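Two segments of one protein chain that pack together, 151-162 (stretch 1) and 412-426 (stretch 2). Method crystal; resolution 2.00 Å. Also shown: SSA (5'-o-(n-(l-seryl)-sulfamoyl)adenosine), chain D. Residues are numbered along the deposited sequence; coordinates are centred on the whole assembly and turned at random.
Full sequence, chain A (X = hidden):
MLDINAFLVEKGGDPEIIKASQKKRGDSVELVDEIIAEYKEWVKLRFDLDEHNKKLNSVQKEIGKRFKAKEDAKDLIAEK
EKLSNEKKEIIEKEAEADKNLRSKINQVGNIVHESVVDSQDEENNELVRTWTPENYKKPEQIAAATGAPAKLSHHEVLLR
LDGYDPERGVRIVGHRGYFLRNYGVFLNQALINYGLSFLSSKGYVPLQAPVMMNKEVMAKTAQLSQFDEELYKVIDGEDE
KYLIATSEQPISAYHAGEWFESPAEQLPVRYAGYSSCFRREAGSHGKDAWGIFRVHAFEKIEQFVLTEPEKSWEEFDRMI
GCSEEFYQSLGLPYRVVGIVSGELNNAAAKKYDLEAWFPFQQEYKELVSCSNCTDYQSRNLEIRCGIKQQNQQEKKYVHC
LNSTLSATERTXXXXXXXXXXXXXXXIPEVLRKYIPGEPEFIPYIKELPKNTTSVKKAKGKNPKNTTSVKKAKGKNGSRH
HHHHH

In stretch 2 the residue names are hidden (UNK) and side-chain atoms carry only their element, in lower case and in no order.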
# COMPACT_ATOMS: atom_id res chain seq x y z
N LYS A 151 -19.83 -0.82 -27.42
CA LYS A 151 -19.01 -1.55 -28.38
C LYS A 151 -17.74 -2.12 -27.73
O LYS A 151 -17.24 -3.16 -28.16
CB LYS A 151 -18.64 -0.62 -29.53
CG LYS A 151 -17.87 -1.27 -30.66
CD LYS A 151 -17.70 -0.30 -31.81
CE LYS A 151 -16.68 -0.80 -32.81
NZ LYS A 151 -17.07 -2.09 -33.41
N LEU A 152 -17.22 -1.44 -26.71
CA LEU A 152 -15.94 -1.83 -26.13
C LEU A 152 -16.10 -2.26 -24.68
O LEU A 152 -16.95 -1.74 -23.98
CB LEU A 152 -14.95 -0.67 -26.17
CG LEU A 152 -14.68 -0.13 -27.56
CD1 LEU A 152 -13.72 1.04 -27.48
CD2 LEU A 152 -14.14 -1.23 -28.46
N SER A 153 -15.28 -3.20 -24.23
CA SER A 153 -15.25 -3.58 -22.82
C SER A 153 -14.54 -2.48 -22.02
O SER A 153 -13.86 -1.63 -22.59
CB SER A 153 -14.46 -4.87 -22.64
OG SER A 153 -13.10 -4.60 -22.97
N HIS A 154 -14.67 -2.52 -20.70
CA HIS A 154 -14.00 -1.51 -19.88
C HIS A 154 -12.51 -1.45 -20.17
O HIS A 154 -11.94 -0.37 -20.22
CB HIS A 154 -14.25 -1.76 -18.39
CG HIS A 154 -13.98 -3.16 -17.96
ND1 HIS A 154 -12.73 -3.60 -17.57
CD2 HIS A 154 -14.80 -4.23 -17.83
CE1 HIS A 154 -12.79 -4.87 -17.23
NE2 HIS A 154 -14.04 -5.28 -17.38
N HIS A 155 -11.87 -2.60 -20.37
CA HIS A 155 -10.42 -2.54 -20.56
C HIS A 155 -10.03 -1.96 -21.92
O HIS A 155 -9.00 -1.29 -22.05
CB HIS A 155 -9.73 -3.88 -20.29
CG HIS A 155 -10.08 -4.96 -21.26
ND1 HIS A 155 -9.34 -5.19 -22.40
CD2 HIS A 155 -11.06 -5.89 -21.25
CE1 HIS A 155 -9.87 -6.21 -23.06
NE2 HIS A 155 -10.91 -6.65 -22.39
N GLU A 156 -10.87 -2.18 -22.92
CA GLU A 156 -10.66 -1.60 -24.25
C GLU A 156 -10.85 -0.08 -24.24
O GLU A 156 -10.05 0.66 -24.81
CB GLU A 156 -11.62 -2.25 -25.27
CG GLU A 156 -11.16 -3.66 -25.68
CD GLU A 156 -12.23 -4.44 -26.47
OE1 GLU A 156 -13.43 -4.25 -26.20
OE2 GLU A 156 -11.86 -5.25 -27.34
N VAL A 157 -11.92 0.37 -23.60
CA VAL A 157 -12.11 1.81 -23.42
C VAL A 157 -10.88 2.42 -22.74
O VAL A 157 -10.31 3.39 -23.23
CB VAL A 157 -13.35 2.10 -22.58
CG1 VAL A 157 -13.48 3.61 -22.31
CG2 VAL A 157 -14.61 1.56 -23.31
N LEU A 158 -10.47 1.84 -21.61
CA LEU A 158 -9.36 2.42 -20.85
C LEU A 158 -8.09 2.44 -21.68
O LEU A 158 -7.32 3.38 -21.60
CB LEU A 158 -9.14 1.67 -19.54
CG LEU A 158 -8.26 2.33 -18.47
CD1 LEU A 158 -8.70 3.79 -18.18
CD2 LEU A 158 -8.31 1.49 -17.21
N LEU A 159 -7.87 1.41 -22.48
CA LEU A 159 -6.71 1.40 -23.36
C LEU A 159 -6.81 2.50 -24.43
O LEU A 159 -5.85 3.21 -24.69
CB LEU A 159 -6.55 0.03 -24.04
CG LEU A 159 -5.19 -0.23 -24.66
CD1 LEU A 159 -4.13 -0.24 -23.56
CD2 LEU A 159 -5.18 -1.55 -25.41
N ARG A 160 -7.98 2.65 -25.06
CA ARG A 160 -8.11 3.65 -26.11
C ARG A 160 -7.93 5.06 -25.55
O ARG A 160 -7.49 5.97 -26.26
CB ARG A 160 -9.46 3.52 -26.84
CG ARG A 160 -9.57 2.28 -27.72
CD ARG A 160 -10.55 2.53 -28.87
NE ARG A 160 -10.08 3.60 -29.75
CZ ARG A 160 -10.81 4.14 -30.73
NH1 ARG A 160 -12.04 3.70 -30.97
NH2 ARG A 160 -10.30 5.11 -31.48
N LEU A 161 -8.24 5.24 -24.27
CA LEU A 161 -8.07 6.53 -23.60
C LEU A 161 -6.62 6.76 -23.15
O LEU A 161 -6.28 7.84 -22.66
CB LEU A 161 -9.00 6.64 -22.39
CG LEU A 161 -10.50 6.71 -22.69
CD1 LEU A 161 -11.33 6.61 -21.41
CD2 LEU A 161 -10.82 7.99 -23.45
N ASP A 162 -5.78 5.75 -23.32
CA ASP A 162 -4.44 5.77 -22.76
C ASP A 162 -4.52 6.06 -21.26
O ASP A 162 -3.80 6.91 -20.74
CB ASP A 162 -3.58 6.83 -23.45
CG ASP A 162 -2.10 6.69 -23.14
OD1 ASP A 162 -1.65 5.56 -22.85
OD2 ASP A 162 -1.39 7.72 -23.19
N UNK A 412 -14.62 2.53 -11.89
CA UNK A 412 -14.18 3.09 -13.15
C UNK A 412 -14.56 2.17 -14.31
O UNK A 412 -15.05 2.63 -15.34
c UNK A 412 -12.66 3.35 -13.18
c UNK A 412 -12.32 4.58 -12.31
c UNK A 412 -10.80 4.79 -12.06
c UNK A 412 -12.19 3.55 -14.64
N UNK A 413 -14.36 0.87 -14.13
CA UNK A 413 -14.74 -0.08 -15.19
C UNK A 413 -16.21 0.08 -15.60
O UNK A 413 -16.54 0.05 -16.79
s UNK A 413 -12.72 -1.86 -14.49
c UNK A 413 -14.47 -1.51 -14.76
N UNK A 414 -17.09 0.26 -14.63
CA UNK A 414 -18.52 0.41 -14.93
C UNK A 414 -18.81 1.72 -15.66
O UNK A 414 -19.60 1.78 -16.62
c UNK A 414 -19.33 0.36 -13.64
s UNK A 414 -21.11 0.27 -13.94
N UNK A 415 -18.17 2.79 -15.20
CA UNK A 415 -18.25 4.07 -15.86
C UNK A 415 -17.79 3.98 -17.31
O UNK A 415 -18.46 4.47 -18.23
c UNK A 415 -17.27 6.28 -12.82
c UNK A 415 -17.41 5.14 -15.11
c UNK A 415 -18.10 5.48 -13.78
c UNK A 415 -17.21 6.38 -15.98
N UNK A 416 -16.64 3.36 -17.52
CA UNK A 416 -16.09 3.23 -18.88
C UNK A 416 -17.11 2.60 -19.82
O UNK A 416 -17.31 3.08 -20.94
c UNK A 416 -12.45 2.10 -18.06
c UNK A 416 -13.63 3.05 -18.12
c UNK A 416 -14.81 2.41 -18.87
c UNK A 416 -13.21 4.36 -18.77
N UNK A 417 -17.74 1.50 -19.41
CA UNK A 417 -18.65 0.84 -20.35
C UNK A 417 -19.91 1.67 -20.57
O UNK A 417 -20.45 1.70 -21.67
c UNK A 417 -18.06 -2.99 -19.91
o UNK A 417 -19.26 -3.36 -19.92
c UNK A 417 -17.74 -1.50 -19.93
o UNK A 417 -17.11 -3.79 -19.92
c UNK A 417 -18.97 -0.61 -19.94
N UNK A 418 -20.35 2.37 -19.53
CA UNK A 418 -21.60 3.13 -19.62
C UNK A 418 -21.48 4.57 -20.14
O UNK A 418 -22.48 5.21 -20.44
o UNK A 418 -24.00 1.47 -18.73
c UNK A 418 -22.34 3.12 -18.27
n UNK A 418 -22.60 1.04 -17.01
c UNK A 418 -23.05 1.80 -18.02
N UNK A 419 -20.26 5.08 -20.23
CA UNK A 419 -20.06 6.47 -20.64
C UNK A 419 -19.29 6.57 -21.94
O UNK A 419 -18.94 7.65 -22.38
c UNK A 419 -20.36 7.82 -18.50
c UNK A 419 -20.84 7.00 -17.48
c UNK A 419 -19.38 7.30 -19.53
c UNK A 419 -21.75 7.47 -16.53
o UNK A 419 -23.10 9.24 -15.66
c UNK A 419 -22.19 8.77 -16.60
c UNK A 419 -21.74 9.62 -17.60
c UNK A 419 -20.82 9.13 -18.55
N UNK A 420 -19.05 5.42 -22.57
CA UNK A 420 -18.35 5.39 -23.84
C UNK A 420 -19.26 5.90 -24.95
O UNK A 420 -20.48 5.81 -24.86
n UNK A 420 -18.77 0.67 -23.97
c UNK A 420 -19.00 3.00 -24.61
c UNK A 420 -17.89 3.96 -24.18
o UNK A 420 -17.80 1.36 -25.88
c UNK A 420 -18.48 1.60 -24.88
N UNK A 421 -18.65 6.46 -25.98
CA UNK A 421 -19.35 6.72 -27.23
C UNK A 421 -18.31 6.56 -28.34
O UNK A 421 -17.19 6.13 -28.08
c UNK A 421 -19.07 9.25 -27.18
c UNK A 421 -19.75 10.49 -26.63
n UNK A 421 -21.71 11.97 -26.73
c UNK A 421 -21.02 10.82 -27.37
c UNK A 421 -20.02 8.09 -27.21
N UNK A 422 -18.67 6.90 -29.57
CA UNK A 422 -17.84 6.50 -30.71
C UNK A 422 -16.40 7.04 -30.64
O UNK A 422 -15.46 6.31 -30.94
c UNK A 422 -18.49 6.92 -32.03
o UNK A 422 -19.35 6.39 -34.96
c UNK A 422 -18.32 6.99 -34.57
o UNK A 422 -17.81 7.95 -35.20
c UNK A 422 -17.67 6.55 -33.27
N UNK A 423 -16.26 8.30 -30.24
CA UNK A 423 -14.99 9.01 -30.29
C UNK A 423 -14.33 9.21 -28.92
O UNK A 423 -13.27 9.84 -28.82
o UNK A 423 -16.45 12.39 -30.56
c UNK A 423 -15.20 10.38 -30.96
o UNK A 423 -17.24 10.53 -29.70
c UNK A 423 -16.38 11.16 -30.36
N UNK A 424 -14.94 8.69 -27.87
CA UNK A 424 -14.31 8.76 -26.57
C UNK A 424 -15.22 8.55 -25.38
O UNK A 424 -16.20 7.83 -25.47
N UNK A 425 -14.88 9.17 -24.25
CA UNK A 425 -15.58 8.95 -22.99
C UNK A 425 -16.20 10.23 -22.45
O UNK A 425 -15.51 11.23 -22.25
c UNK A 425 -15.26 8.11 -20.59
c UNK A 425 -14.59 8.44 -21.93
c UNK A 425 -14.26 8.09 -19.43
c UNK A 425 -15.98 6.77 -20.72
N UNK A 426 -17.50 10.20 -22.21
CA UNK A 426 -18.16 11.30 -21.50
C UNK A 426 -17.80 11.21 -20.00
O UNK A 426 -17.82 10.14 -19.42
c UNK A 426 -20.05 11.56 -23.16
c UNK A 426 -20.41 12.20 -20.75
c UNK A 426 -19.69 11.24 -21.71
N10 SSA D . -32.30 13.37 -13.10
CA SSA D . -31.24 13.99 -13.87
CB SSA D . -30.34 14.78 -12.92
OG SSA D . -29.24 15.35 -13.64
C9 SSA D . -30.44 12.93 -14.58
O9 SSA D . -29.52 13.24 -15.32
N8 SSA D . -30.78 11.67 -14.33
S1 SSA D . -29.90 10.44 -14.89
O1S SSA D . -30.31 9.24 -14.23
O2S SSA D . -30.07 10.32 -16.31
O5' SSA D . -28.41 10.73 -14.60
C5' SSA D . -27.83 10.47 -13.32
C4' SSA D . -26.52 11.23 -13.23
O4' SSA D . -25.51 10.62 -14.04
C3' SSA D . -26.66 12.65 -13.74
O3' SSA D . -26.86 13.57 -12.67
C2' SSA D . -25.35 12.95 -14.44
O2' SSA D . -24.45 13.60 -13.55
C1' SSA D . -24.78 11.59 -14.80
N9 SSA D . -25.00 11.40 -16.26
C8 SSA D . -25.92 10.62 -16.85
N7 SSA D . -25.79 10.74 -18.19
C5 SSA D . -24.77 11.60 -18.43
C6 SSA D . -24.18 12.10 -19.59
N6 SSA D . -24.62 11.72 -20.82
N1 SSA D . -23.15 12.97 -19.47
C2 SSA D . -22.70 13.34 -18.26
N3 SSA D . -23.25 12.88 -17.14
C4 SSA D . -24.28 12.01 -17.20

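Position 412 carries four carbons, forked at the first with one arm two carbons long, and makes no contact with stretch 1: Ile412. At 413 one carbon is followed by a sulfur. The CB lies over one face of the His154 ring, 4.0 Å from its centroid, and the sulfur sits 3.5 Å from His154 ND1. This is Cys413; its CA lies 5.0 Å from His154 CA.

Position 414 again has one carbon and a sulfur, but points away from stretch 1: Cys414. Position 415, four carbons forked at the first with one longer arm, is out of reach: Ile415.

Position 416 has four carbons forked at the second. It points toward stretch 1 and takes the middle of the apolar contact: one end carbon lies 3.6 Å from Val157 CG1 and 3.9 Å from Leu161 CD1, the other 3.7 Å from Leu158 CB. This is Leu416. Its CD1 also rests 3.3 Å from His154 O, so the side chain is pressed against backbone as well as side chains.

Position 417 has three carbons, the third carrying two oxygens. Its CB points sideways, yet its end comes nearer, and one oxygen accepts a hydrogen bond from His154 N at 2.9 Å. It is Glu417. That amide is in the first turn of its helix, where no helical carbonyl is available to it, so a carboxylate suits the place. The same oxygen, OE2, lies at the edge of the His154 ring, 3.1 Å from CD2.

Position 418 has two carbons, the second bearing one oxygen and one nitrogen, and does not reach stretch 1. It is Asn418, whose ND2 bonds back to Cys414 O at 3.1 Å. At 419 a carbon leads to a six-carbon ring bearing an oxygen: Tyr419, its end led away from stretch 1, with OH 2.9 Å from SSA N9.

Position 420 has three carbons, the third with one oxygen and one nitrogen, and points toward stretch 1. An amide can accept and donate at once, and this one does so: the oxygen accepts from Leu152 N and the nitrogen donates to Leu152 O, both at 3.0 Å. It is Gln420. NE2 also donates to Glu417 O at 3.0 Å, tying the side chain to its own stretch.

Four carbons in a row ending in nitrogen make 421 Lys421, out of reach. Position 422, three carbons and two terminal oxygens, is Glu422, pointing away; 423, two carbons and two oxygens, is Asp423, also away. Position 424 has no side chain, and its backbone angles would jam a CB against the preceding carbonyl: Gly424. At 425, four carbons fork at the second, with CB 3.8 Å from Leu161 CD1: Leu425. Three carbons forked at the first give Val426, its CG1 3.1 Å from SSA N1.

Gln420 holds the backbone of Leu152 just before the helix, and Glu417 takes the amide of its first residue, His154. Polar bonds hold the approach to the helix and apolar packing continues along it, the two overlapping at His154, where Cys413 lies over the ring and Leu416 against the carbonyl. Farther along, Leu416 and Leu425 pack against Val157 and Leu161. The helices cross at 82°.

Stretch 2 (412-426) ICCILENYQKEDGLV
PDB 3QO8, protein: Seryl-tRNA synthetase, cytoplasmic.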